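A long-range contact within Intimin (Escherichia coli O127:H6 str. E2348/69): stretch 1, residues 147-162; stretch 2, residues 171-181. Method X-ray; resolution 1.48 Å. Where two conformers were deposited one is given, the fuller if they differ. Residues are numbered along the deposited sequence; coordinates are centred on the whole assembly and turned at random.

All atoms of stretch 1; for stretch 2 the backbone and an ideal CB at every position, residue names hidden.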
ATOM      1  N   PRO A 147      -2.756   1.973 -17.865  1.00  9.88           N
ATOM      2  CA  PRO A 147      -4.169   2.119 -18.261  1.00  9.18           C
ATOM      3  C   PRO A 147      -5.114   1.681 -17.152  1.00  8.42           C
ATOM      4  O   PRO A 147      -4.966   0.601 -16.580  1.00 11.49           O
ATOM      5  CB  PRO A 147      -4.298   1.202 -19.484  1.00 11.88           C
ATOM      6  CG  PRO A 147      -2.891   0.993 -19.971  1.00 13.91           C
ATOM      7  CD  PRO A 147      -2.024   1.054 -18.756  1.00 13.48           C
ATOM      8  N   VAL A 148      -6.117   2.509 -16.887  1.00  7.38           N
ATOM      9  CA  VAL A 148      -7.149   2.230 -15.894  1.00  7.76           C
ATOM     10  C   VAL A 148      -8.480   2.154 -16.618  1.00  8.10           C
ATOM     11  O   VAL A 148      -8.821   3.060 -17.378  1.00  8.93           O
ATOM     12  CB  VAL A 148      -7.193   3.320 -14.814  1.00  8.21           C
ATOM     13  CG1 VAL A 148      -8.272   3.022 -13.821  1.00  8.99           C
ATOM     14  CG2 VAL A 148      -5.839   3.441 -14.110  1.00  9.29           C
ATOM     15  N   SER A 149      -9.237   1.088 -16.366  0.66  8.12           N
ATOM     16  CA  SER A 149     -10.536   0.866 -16.984  0.66  8.82           C
ATOM     17  C   SER A 149     -11.634   1.279 -16.019  0.66  9.08           C
ATOM     18  O   SER A 149     -11.599   0.903 -14.843  0.66  9.12           O
ATOM     19  CB  SER A 149     -10.710  -0.615 -17.331  0.66 11.11           C
ATOM     20  OG  SER A 149      -9.846  -0.990 -18.387  0.66 12.21           O
ATOM     21  N   PHE A 150     -12.610   2.043 -16.522  1.00 10.55           N
ATOM     22  CA  PHE A 150     -13.712   2.556 -15.722  1.00 10.54           C
ATOM     23  C   PHE A 150     -15.033   1.949 -16.181  1.00 11.31           C
ATOM     24  O   PHE A 150     -15.272   1.789 -17.383  1.00 16.04           O
ATOM     25  CB  PHE A 150     -13.829   4.081 -15.822  1.00  9.15           C
ATOM     26  CG  PHE A 150     -12.567   4.806 -15.454  1.00  9.32           C
ATOM     27  CD1 PHE A 150     -11.862   5.510 -16.417  1.00  9.69           C
ATOM     28  CD2 PHE A 150     -12.099   4.807 -14.153  1.00 11.27           C
ATOM     29  CE1 PHE A 150     -10.714   6.184 -16.085  1.00 11.34           C
ATOM     30  CE2 PHE A 150     -10.941   5.472 -13.817  1.00 11.79           C
ATOM     31  CZ  PHE A 150     -10.249   6.172 -14.791  1.00 11.55           C
ATOM     32  N   ASN A 151     -15.894   1.616 -15.224  0.54 10.11           N
ATOM     33  CA  ASN A 151     -17.164   0.978 -15.537  0.54 12.08           C
ATOM     34  C   ASN A 151     -18.209   1.346 -14.495  0.54 11.30           C
ATOM     35  O   ASN A 151     -17.900   1.468 -13.311  0.54 11.88           O
ATOM     36  CB  ASN A 151     -17.008  -0.549 -15.584  0.54 14.98           C
ATOM     37  CG  ASN A 151     -16.186  -1.014 -16.767  0.54 17.18           C
ATOM     38  OD1 ASN A 151     -14.996  -1.311 -16.634  0.54 19.41           O
ATOM     39  ND2 ASN A 151     -16.812  -1.067 -17.935  0.54 16.85           N
ATOM     40  N   ILE A 152     -19.452   1.517 -14.945  1.00 12.70           N
ATOM     41  CA  ILE A 152     -20.573   1.766 -14.048  1.00 12.08           C
ATOM     42  C   ILE A 152     -21.085   0.410 -13.562  1.00 13.80           C
ATOM     43  O   ILE A 152     -21.552  -0.409 -14.360  1.00 16.88           O
ATOM     44  CB  ILE A 152     -21.681   2.589 -14.727  1.00 13.34           C
ATOM     45  CG1 ILE A 152     -21.150   3.984 -15.041  1.00 12.34           C
ATOM     46  CG2 ILE A 152     -22.895   2.677 -13.802  1.00 14.98           C
ATOM     47  CD1 ILE A 152     -22.060   4.839 -15.901  1.00 14.08           C
ATOM     48  N   VAL A 153     -20.971   0.167 -12.256  1.00 12.68           N
ATOM     49  CA  VAL A 153     -21.380  -1.104 -11.671  1.00 13.78           C
ATOM     50  C   VAL A 153     -22.887  -1.159 -11.483  1.00 16.32           C
ATOM     51  O   VAL A 153     -23.519  -2.203 -11.703  1.00 19.31           O
ATOM     52  CB  VAL A 153     -20.642  -1.320 -10.336  1.00 15.12           C
ATOM     53  CG1 VAL A 153     -21.110  -2.601  -9.674  1.00 19.60           C
ATOM     54  CG2 VAL A 153     -19.140  -1.318 -10.548  1.00 16.20           C
ATOM     55  N   SER A 154     -23.482  -0.057 -11.043  1.00 14.85           N
ATOM     56  CA  SER A 154     -24.916  -0.026 -10.801  1.00 16.25           C
ATOM     57  C   SER A 154     -25.389   1.408 -10.932  1.00 16.70           C
ATOM     58  O   SER A 154     -24.641   2.353 -10.648  1.00 16.97           O
ATOM     59  CB  SER A 154     -25.263  -0.544  -9.400  1.00 18.69           C
ATOM     60  OG  SER A 154     -24.608   0.212  -8.395  1.00 21.78           O
ATOM     61  N   GLY A 155     -26.638   1.558 -11.332  1.00 18.11           N
ATOM     62  CA  GLY A 155     -27.240   2.860 -11.547  1.00 20.08           C
ATOM     63  C   GLY A 155     -27.196   3.283 -13.004  1.00 18.71           C
ATOM     64  O   GLY A 155     -26.599   2.629 -13.863  1.00 19.26           O
ATOM     65  N   THR A 156     -27.849   4.417 -13.278  1.00 18.96           N
ATOM     66  CA  THR A 156     -28.018   4.944 -14.627  1.00 19.44           C
ATOM     67  C   THR A 156     -27.247   6.252 -14.735  1.00 18.56           C
ATOM     68  O   THR A 156     -27.607   7.247 -14.089  1.00 19.67           O
ATOM     69  CB  THR A 156     -29.499   5.183 -14.914  1.00 22.45           C
ATOM     70  OG1 THR A 156     -30.232   3.958 -14.759  1.00 24.06           O
ATOM     71  CG2 THR A 156     -29.690   5.731 -16.326  1.00 20.78           C
ATOM     72  N   ALA A 157     -26.219   6.266 -15.576  1.00 17.40           N
ATOM     73  CA  ALA A 157     -25.352   7.429 -15.737  1.00 15.86           C
ATOM     74  C   ALA A 157     -24.499   7.213 -16.982  1.00 16.05           C
ATOM     75  O   ALA A 157     -24.623   6.200 -17.675  1.00 18.81           O
ATOM     76  CB  ALA A 157     -24.501   7.660 -14.486  1.00 16.72           C
ATOM     77  N   VAL A 158     -23.615   8.174 -17.254  1.00 16.59           N
ATOM     78  CA  VAL A 158     -22.754   8.139 -18.434  1.00 14.64           C
ATOM     79  C   VAL A 158     -21.346   8.558 -18.028  1.00 15.19           C
ATOM     80  O   VAL A 158     -21.159   9.625 -17.426  1.00 14.57           O
ATOM     81  CB  VAL A 158     -23.278   9.075 -19.544  1.00 20.02           C
ATOM     82  CG1 VAL A 158     -22.399   8.973 -20.778  1.00 19.47           C
ATOM     83  CG2 VAL A 158     -24.736   8.767 -19.880  1.00 23.25           C
ATOM     84  N   LEU A 159     -20.358   7.731 -18.370  1.00 13.78           N
ATOM     85  CA  LEU A 159     -18.953   8.030 -18.133  1.00 13.19           C
ATOM     86  C   LEU A 159     -18.370   8.768 -19.330  1.00 15.05           C
ATOM     87  O   LEU A 159     -18.737   8.506 -20.480  1.00 16.78           O
ATOM     88  CB  LEU A 159     -18.163   6.738 -17.911  1.00 13.03           C
ATOM     89  CG  LEU A 159     -18.358   6.040 -16.566  1.00 14.86           C
ATOM     90  CD1 LEU A 159     -17.744   4.659 -16.607  1.00 13.42           C
ATOM     91  CD2 LEU A 159     -17.750   6.839 -15.423  1.00 17.27           C
ATOM     92  N   SER A 160     -17.466   9.711 -19.057  1.00 15.24           N
ATOM     93  CA  SER A 160     -16.840  10.470 -20.133  1.00 17.02           C
ATOM     94  C   SER A 160     -15.883   9.631 -20.965  1.00 16.29           C
ATOM     95  O   SER A 160     -15.611   9.984 -22.118  1.00 18.21           O
ATOM     96  CB  SER A 160     -16.125  11.702 -19.575  1.00 18.48           C
ATOM     97  OG  SER A 160     -15.147  11.330 -18.626  1.00 16.54           O
ATOM     98  N   ALA A 161     -15.367   8.541 -20.410  1.00 12.92           N
ATOM     99  CA  ALA A 161     -14.445   7.656 -21.102  1.00 14.59           C
ATOM    100  C   ALA A 161     -14.465   6.321 -20.367  1.00 12.74           C
ATOM    101  O   ALA A 161     -14.842   6.244 -19.198  1.00 15.27           O
ATOM    102  CB  ALA A 161     -13.018   8.208 -21.118  1.00 18.89           C
ATOM    103  N   ASN A 162     -14.031   5.270 -21.057  0.55 13.17           N
ATOM    104  CA  ASN A 162     -13.954   3.948 -20.442  0.55 14.35           C
ATOM    105  C   ASN A 162     -12.528   3.533 -20.094  0.55 11.47           C
ATOM    106  O   ASN A 162     -12.334   2.428 -19.584  0.55 11.85           O
ATOM    107  CB  ASN A 162     -14.636   2.881 -21.315  0.55 18.35           C
ATOM    108  CG  ASN A 162     -13.974   2.713 -22.671  0.55 20.43           C
ATOM    109  OD1 ASN A 162     -12.759   2.828 -22.804  0.55 21.86           O
ATOM    110  ND2 ASN A 162     -14.784   2.432 -23.692  0.55 21.08           N
ATOM    111  N   UNK A 171      -2.133   8.919 -11.187  1.00  8.90           N
ATOM    112  CA  UNK A 171      -3.544   9.278 -11.136  1.00  7.65           C
ATOM    113  C   UNK A 171      -4.169   9.317 -12.527  1.00  8.32           C
ATOM    114  O   UNK A 171      -3.570   9.818 -13.483  1.00  9.72           O
ATOM    115  CB  UNK A 171      -3.717  10.634 -10.448  1.00  7.65           C
ATOM    116  N   UNK A 172      -5.372   8.762 -12.635  1.00  9.80           N
ATOM    117  CA  UNK A 172      -6.180   8.810 -13.853  1.00  9.96           C
ATOM    118  C   UNK A 172      -7.587   9.253 -13.474  1.00 10.39           C
ATOM    119  O   UNK A 172      -8.087   8.882 -12.416  1.00 10.65           O
ATOM    120  CB  UNK A 172      -6.203   7.455 -14.563  1.00  9.96           C
ATOM    121  N   UNK A 173      -8.233  10.044 -14.338  1.00 10.68           N
ATOM    122  CA  UNK A 173      -9.518  10.643 -14.002  1.00 10.09           C
ATOM    123  C   UNK A 173     -10.570  10.339 -15.065  1.00 10.47           C
ATOM    124  O   UNK A 173     -10.255  10.004 -16.215  1.00 13.09           O
ATOM    125  CB  UNK A 173      -9.367  12.156 -13.831  1.00 10.09           C
ATOM    126  N   UNK A 174     -11.830  10.468 -14.648  1.00 10.92           N
ATOM    127  CA  UNK A 174     -12.983  10.299 -15.534  1.00 11.46           C
ATOM    128  C   UNK A 174     -14.129  11.085 -14.912  1.00 12.05           C
ATOM    129  O   UNK A 174     -14.143  11.327 -13.708  1.00 11.95           O
ATOM    130  CB  UNK A 174     -13.349   8.826 -15.725  1.00 11.46           C
ATOM    131  N   UNK A 175     -15.109  11.486 -15.737  1.00 12.72           N
ATOM    132  CA  UNK A 175     -16.270  12.206 -15.226  1.00 13.36           C
ATOM    133  C   UNK A 175     -17.540  11.380 -15.422  1.00 13.77           C
ATOM    134  O   UNK A 175     -17.607  10.498 -16.281  1.00 15.93           O
ATOM    135  CB  UNK A 175     -16.406  13.564 -15.917  1.00 13.36           C
ATOM    136  N   UNK A 176     -18.529  11.664 -14.581  1.00 14.20           N
ATOM    137  CA  UNK A 176     -19.806  10.966 -14.544  1.00 14.66           C
ATOM    138  C   UNK A 176     -20.927  11.997 -14.519  1.00 16.34           C
ATOM    139  O   UNK A 176     -20.857  12.962 -13.759  1.00 15.65           O
ATOM    140  CB  UNK A 176     -19.891  10.034 -13.334  1.00 14.66           C
ATOM    141  N   UNK A 177     -21.952  11.784 -15.341  1.00 16.18           N
ATOM    142  CA  UNK A 177     -23.135  12.646 -15.385  1.00 17.12           C
ATOM    143  C   UNK A 177     -24.367  11.759 -15.472  1.00 18.84           C
ATOM    144  O   UNK A 177     -24.291  10.605 -15.903  1.00 17.58           O
ATOM    145  CB  UNK A 177     -23.076  13.619 -16.564  1.00 17.12           C
ATOM    146  N   UNK A 178     -25.518  12.298 -15.077  1.00 20.29           N
ATOM    147  CA  UNK A 178     -26.748  11.514 -15.159  1.00 21.31           C
ATOM    148  C   UNK A 178     -27.958  12.425 -15.274  1.00 21.84           C
ATOM    149  O   UNK A 178     -27.986  13.506 -14.680  1.00 21.58           O
ATOM    150  CB  UNK A 178     -26.888  10.602 -13.939  1.00 21.31           C
ATOM    151  N   UNK A 179     -28.950  11.965 -16.040  1.00 21.72           N
ATOM    152  CA  UNK A 179     -30.257  12.597 -16.173  1.00 27.58           C
ATOM    153  C   UNK A 179     -31.313  11.995 -15.251  1.00 26.54           C
ATOM    154  O   UNK A 179     -32.478  12.398 -15.321  1.00 27.68           O
ATOM    155  CB  UNK A 179     -30.731  12.495 -17.624  1.00 27.58           C
ATOM    156  N   UNK A 180     -30.953  11.035 -14.409  1.00 25.32           N
ATOM    157  CA  UNK A 180     -31.917  10.311 -13.593  1.00 27.86           C
ATOM    158  C   UNK A 180     -31.504  10.412 -12.133  1.00 27.35           C
ATOM    159  O   UNK A 180     -30.314  10.231 -11.813  1.00 28.31           O
ATOM    160  CB  UNK A 180     -32.022   8.849 -14.030  1.00 27.86           C
ATOM    161  N   UNK A 181     -32.432  10.694 -11.218  1.00 24.01           N
ATOM    162  CA  UNK A 181     -32.080  10.651  -9.792  1.00 22.33           C
ATOM    163  C   UNK A 181     -31.832   9.220  -9.342  1.00 23.00           C
ATOM    164  O   UNK A 181     -32.500   8.289  -9.791  1.00 26.53           O
ATOM    165  CB  UNK A 181     -33.185  11.283  -8.943  1.00 22.33           C
TER

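Position 171 points its CB away from stretch 1 with nothing in reach, so this contact sets no rule there; it is Lys171. Position 172 turns toward stretch 1, its ideal CB 4.1 Å from Val148 CG2 and 4.3 Å from Phe150 CZ. Small or medium apolar groups suit such surroundings, and Ala172 is the minimal answer, its CB packing 4.0 Å from Val148 CG2. Position 173 faces away in extended backbone, where a beta-branched or polar residue would suit; it is Thr173.

Position 174 comes back toward stretch 1, with an ideal CB 3.7 Å from Phe150 CD1 and 4.2 Å from Ser160 OG. The Phe150 ring and the 160-161 segment border the site and favour a compact, perhaps branched, apolar side chain. It is Val174: CG1 lies 3.7 Å from the centroid of the Phe150 ring, almost on the ring normal, in a CH-pi contact, and CG2 sits 3.4 Å from Ala161 O and 4.1 Å from Leu159 CD2. Ala161 O pays for this packing, being buried without a polar partner.

Position 175 points sideways, its ideal CB 3.7 Å from Ser160 OG. Small polar or beta-branched residues would fit. N of 175 donates a hydrogen bond to Ser160 OG and Ser160 N donates one to O of 175, both 2.9 Å. Thr175 adds its OG1 3.1 Å from Ser160 OG.

Position 176 pairs with Leu159 in an antiparallel, non-hydrogen-bonded bridge, side chains on the same face. Leu159 CD2 lies 4.4 Å from the ideal CB, leaving room for a longer apolar chain. Leu176 fills it: CD1 reaches Ala157 CB at 3.6 Å, Leu159 CD2 at 3.7 Å and Ile152 CD1 at 3.8 Å.

Position 177 shares the other face with Val158, and paired backbone bonds (Val158 N to O of 177, 2.9 Å; N of 177 to Val158 O, 3.1 Å) hold the backbone for any residue that keeps its N-H, so proline is out. Many others, long polar ones included, would do; Lys177 leads its end away.

Position 178 points sideways, but its ideal CB is 3.4 Å from Thr156 O, a carbonyl inviting a short donor. Ser178 supplies one: OG donates to Thr156 O at 2.6 Å and also accepts from N of 180 at 3.1 Å.

At 179 the CB points sideways into space free of stretch 1, so most residues would do; it is Asp179. At 180 the CB points toward stretch 1, 4.5 Å from Thr156 CG2, so a long aliphatic or polar chain could lie alongside; extended Lys180 brings NZ to 3.7 Å from Thr156 OG1. At 181 the CB points away and phi near -70° leaves proline among many options; it is Pro181.

Stretch 2 171-181: KATVTLKSDKP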
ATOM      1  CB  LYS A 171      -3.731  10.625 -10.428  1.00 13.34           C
ATOM      2  CG  LYS A 171      -3.221  10.597  -8.981  1.00 15.34           C
ATOM      3  CD  LYS A 171      -3.734  11.776  -8.172  1.00 23.11           C
ATOM      4  CE  LYS A 171      -3.131  11.793  -6.773  1.00 28.89           C
ATOM      5  NZ  LYS A 171      -3.384  10.538  -6.015  1.00 32.82           N
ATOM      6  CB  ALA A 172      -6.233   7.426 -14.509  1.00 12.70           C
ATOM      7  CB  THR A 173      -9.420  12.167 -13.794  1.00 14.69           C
ATOM      8  OG1 THR A 173      -8.989  12.805 -15.007  1.00 16.75           O
ATOM      9  CG2 THR A 173      -8.456  12.513 -12.675  1.00 15.60           C
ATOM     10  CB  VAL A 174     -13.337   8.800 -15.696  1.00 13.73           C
ATOM     11  CG1 VAL A 174     -13.822   8.215 -14.378  1.00 12.98           C
ATOM     12  CG2 VAL A 174     -14.369   8.601 -16.796  1.00 13.32           C
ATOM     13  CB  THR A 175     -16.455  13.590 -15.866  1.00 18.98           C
ATOM     14  OG1 THR A 175     -16.967  13.452 -17.197  1.00 21.06           O
ATOM     15  CG2 THR A 175     -15.133  14.360 -15.895  1.00 18.38           C
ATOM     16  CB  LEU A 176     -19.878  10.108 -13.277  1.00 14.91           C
ATOM     17  CG  LEU A 176     -21.108   9.222 -13.151  1.00 15.46           C
ATOM     18  CD1 LEU A 176     -20.970   8.008 -14.064  1.00 14.44           C
ATOM     19  CD2 LEU A 176     -21.333   8.808 -11.704  1.00 15.67           C
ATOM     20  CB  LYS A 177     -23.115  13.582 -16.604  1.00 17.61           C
ATOM     21  CG  LYS A 177     -21.900  14.496 -16.676  1.00 20.83           C
ATOM     22  CD  LYS A 177     -21.829  15.229 -18.008  1.00 24.28           C
ATOM     23  CE  LYS A 177     -20.578  16.090 -18.093  1.00 30.80           C
ATOM     24  NZ  LYS A 177     -20.481  16.809 -19.394  1.00 36.32           N
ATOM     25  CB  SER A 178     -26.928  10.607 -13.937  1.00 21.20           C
ATOM     26  OG  SER A 178     -28.102   9.825 -14.064  1.00 22.46           O
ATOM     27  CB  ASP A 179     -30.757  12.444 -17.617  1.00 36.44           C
ATOM     28  CG  ASP A 179     -30.003  13.312 -18.596  1.00 47.13           C
ATOM     29  OD1 ASP A 179     -30.105  14.555 -18.496  1.00 52.19           O
ATOM     30  OD2 ASP A 179     -29.306  12.752 -19.470  1.00 50.37           O
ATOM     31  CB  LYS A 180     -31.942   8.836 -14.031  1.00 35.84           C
ATOM     32  CG  LYS A 180     -32.849   7.950 -13.189  1.00 45.26           C
ATOM     33  CD  LYS A 180     -32.870   6.521 -13.719  1.00 52.96           C
ATOM     34  CE  LYS A 180     -33.690   5.602 -12.826  1.00 57.68           C
ATOM     35  NZ  LYS A 180     -33.677   4.195 -13.318  1.00 60.48           N
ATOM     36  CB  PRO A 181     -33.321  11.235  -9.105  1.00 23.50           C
ATOM     37  CG  PRO A 181     -34.428  10.935 -10.040  1.00 25.52           C
ATOM     38  CD  PRO A 181     -33.843  11.078 -11.419  1.00 25.66           C
TER
HETATM   39  O   HOH W   1     -28.611   8.252 -11.352  1.00 19.38           O
HETATM   40  O   HOH W   2     -19.763  12.011 -18.191  1.00 20.55           O
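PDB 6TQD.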